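DUF6836 domain-containing protein (Clostridium leptum, PDB 4PW1) is of unknown function and folds as a nine-stranded antiparallel beta sheet surrounded by alpha-helices. Local coordinates at residues V47-N52 with D195-N200. Residues are numbered along the deposited sequence; the frame is centred on the assembly and turned at random.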
loop_
_atom_site.group_PDB
_atom_site.type_symbol
_atom_site.label_atom_id
_atom_site.label_comp_id
_atom_site.label_asym_id
_atom_site.label_seq_id
_atom_site.Cartn_x
_atom_site.Cartn_y
_atom_site.Cartn_z
ATOM N N VAL B 47 -1.784 19.030 21.316
ATOM C CA VAL B 47 -1.876 18.031 22.360
ATOM C C VAL B 47 -3.295 17.915 22.931
ATOM O O VAL B 47 -3.819 16.833 23.051
ATOM C CB VAL B 47 -0.825 18.251 23.438
ATOM C CG1 VAL B 47 -1.014 17.251 24.585
ATOM C CG2 VAL B 47 0.571 18.103 22.835
ATOM N N SER B 48 -3.928 19.050 23.233
ATOM C CA SER B 48 -5.268 19.051 23.741
ATOM C C SER B 48 -6.223 18.399 22.763
ATOM O O SER B 48 -7.042 17.557 23.142
ATOM C CB SER B 48 -5.688 20.517 24.007
ATOM O OG SER B 48 -7.020 20.486 24.359
ATOM N N PHE B 49 -6.126 18.776 21.488
ATOM C CA PHE B 49 -6.953 18.178 20.493
ATOM C C PHE B 49 -6.743 16.640 20.399
ATOM O O PHE B 49 -7.708 15.866 20.254
ATOM C CB PHE B 49 -6.699 18.835 19.132
ATOM C CG PHE B 49 -7.460 18.177 18.010
ATOM C CD1 PHE B 49 -8.767 18.507 17.759
ATOM C CD2 PHE B 49 -6.851 17.217 17.217
ATOM C CE1 PHE B 49 -9.484 17.883 16.746
ATOM C CE2 PHE B 49 -7.565 16.584 16.202
ATOM C CZ PHE B 49 -8.889 16.907 15.964
ATOM N N ALA B 50 -5.497 16.198 20.452
ATOM C CA ALA B 50 -5.199 14.764 20.374
ATOM C C ALA B 50 -5.755 13.974 21.604
ATOM O O ALA B 50 -6.294 12.876 21.453
ATOM C CB ALA B 50 -3.702 14.556 20.255
ATOM N N ALA B 51 -5.558 14.502 22.805
ATOM C CA ALA B 51 -6.159 13.915 24.018
ATOM C C ALA B 51 -7.670 13.720 23.894
ATOM O O ALA B 51 -8.208 12.640 24.202
ATOM C CB ALA B 51 -5.870 14.766 25.235
ATOM N N ASN B 52 -8.363 14.753 23.424
ATOM C CA ASN B 52 -9.793 14.645 23.197
ATOM C C ASN B 52 -10.147 13.671 22.035
ATOM O O ASN B 52 -11.143 12.952 22.076
ATOM C CB ASN B 52 -10.339 16.024 22.951
ATOM C CG ASN B 52 -10.442 16.817 24.243
ATOM O OD1 ASN B 52 -11.301 16.552 25.050
ATOM N ND2 ASN B 52 -9.571 17.755 24.431
ATOM N N ASP B 195 -10.067 23.674 16.725
ATOM C CA ASP B 195 -10.881 22.574 16.273
ATOM C C ASP B 195 -10.266 22.094 14.959
ATOM O O ASP B 195 -10.510 22.668 13.903
ATOM C CB ASP B 195 -12.333 22.978 16.060
ATOM C CG ASP B 195 -13.141 21.896 15.361
ATOM O OD1 ASP B 195 -12.612 20.747 15.213
ATOM O OD2 ASP B 195 -14.297 22.171 14.942
ATOM N N TYR B 196 -9.449 21.057 15.028
ATOM C CA TYR B 196 -8.776 20.559 13.807
ATOM C C TYR B 196 -9.586 19.531 13.020
ATOM O O TYR B 196 -9.084 19.009 12.012
ATOM C CB TYR B 196 -7.420 19.922 14.164
ATOM C CG TYR B 196 -6.446 20.947 14.672
ATOM C CD1 TYR B 196 -5.921 21.940 13.829
ATOM C CD2 TYR B 196 -6.106 20.983 16.002
ATOM C CE1 TYR B 196 -5.047 22.911 14.325
ATOM C CE2 TYR B 196 -5.242 21.930 16.505
ATOM C CZ TYR B 196 -4.729 22.898 15.674
ATOM O OH TYR B 196 -3.887 23.804 16.236
ATOM N N ILE B 197 -10.824 19.237 13.417
ATOM C CA ILE B 197 -11.667 18.323 12.634
ATOM C C ILE B 197 -12.893 18.972 11.943
ATOM O O ILE B 197 -13.370 18.481 10.914
ATOM C CB ILE B 197 -12.100 17.077 13.462
ATOM C CG1 ILE B 197 -12.575 15.996 12.468
ATOM C CG2 ILE B 197 -13.165 17.407 14.530
ATOM C CD1 ILE B 197 -12.650 14.597 13.023
ATOM N N GLY B 198 -13.396 20.076 12.501
ATOM C CA GLY B 198 -14.679 20.707 12.037
ATOM C C GLY B 198 -14.704 21.070 10.580
ATOM O O GLY B 198 -15.695 20.814 9.870
ATOM N N ASP B 199 -13.575 21.580 10.102
ATOM C CA ASP B 199 -13.449 21.942 8.687
ATOM C C ASP B 199 -13.485 20.745 7.756
ATOM O O ASP B 199 -13.727 20.922 6.544
ATOM C CB ASP B 199 -12.163 22.752 8.421
ATOM C CG ASP B 199 -12.224 24.171 8.964
ATOM O OD1 ASP B 199 -13.261 24.557 9.457
ATOM O OD2 ASP B 199 -11.216 24.902 8.911
ATOM N N ASN B 200 -13.213 19.535 8.279
ATOM C CA ASN B 200 -13.212 18.318 7.460
ATOM C C ASN B 200 -14.509 17.493 7.459
ATOM O O ASN B 200 -14.648 16.539 6.667
ATOM C CB ASN B 200 -12.013 17.438 7.872
ATOM C CG ASN B 200 -10.691 18.023 7.437
ATOM O OD1 ASN B 200 -10.642 18.882 6.538
ATOM N ND2 ASN B 200 -9.596 17.559 8.076
#
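Phe49, a side chain of helix 44-58, lays one face of its ring against Tyr196 in the turn ahead of helix 198-210. Tyr196 CB sits almost over the ring centre in a CH-pi contact, 3.8 Å from the centroid of Phe49 and 9° off the normal. Beyond it the tyrosine ring turns its edge to the same phenyl group, a T-shaped pair with planes at 86° and centroids 5.4 Å apart. Tyr196 CD2 leads that edge, 3.7 Å from Phe49 CG. With its CG anti to the backbone N (chi1 175°), Phe49 reaches across from the helix, and the far end of its ring meets backbone: CE1 lies 3.6 Å from Tyr196 N. Among the helices surrounding the antiparallel sheet, the contact joins helix 44-58 to the link between helices 173-190 and 198-210; Leu184 of helix 173-190 and Met100 of strand 95-103 also touch Phe49. The turn is held by Asp195, whose OD1 accepts from Ile197 N at 3.0 Å and Gly198 N at 2.9 Å, a capping pair arriving on one face of the carboxylate. Its OD2 is engaged by Arg189 in a salt bridge and by Ser185, which ties the cap to the preceding helix. The contact thins toward buried Ile197, whose CB stays 4.1 Å from Phe49 CZ; the solvent side is that of Tyr196, which is partly exposed, with a glycerol, probably from the crystallisation liquor, about 4 Å from its side chain.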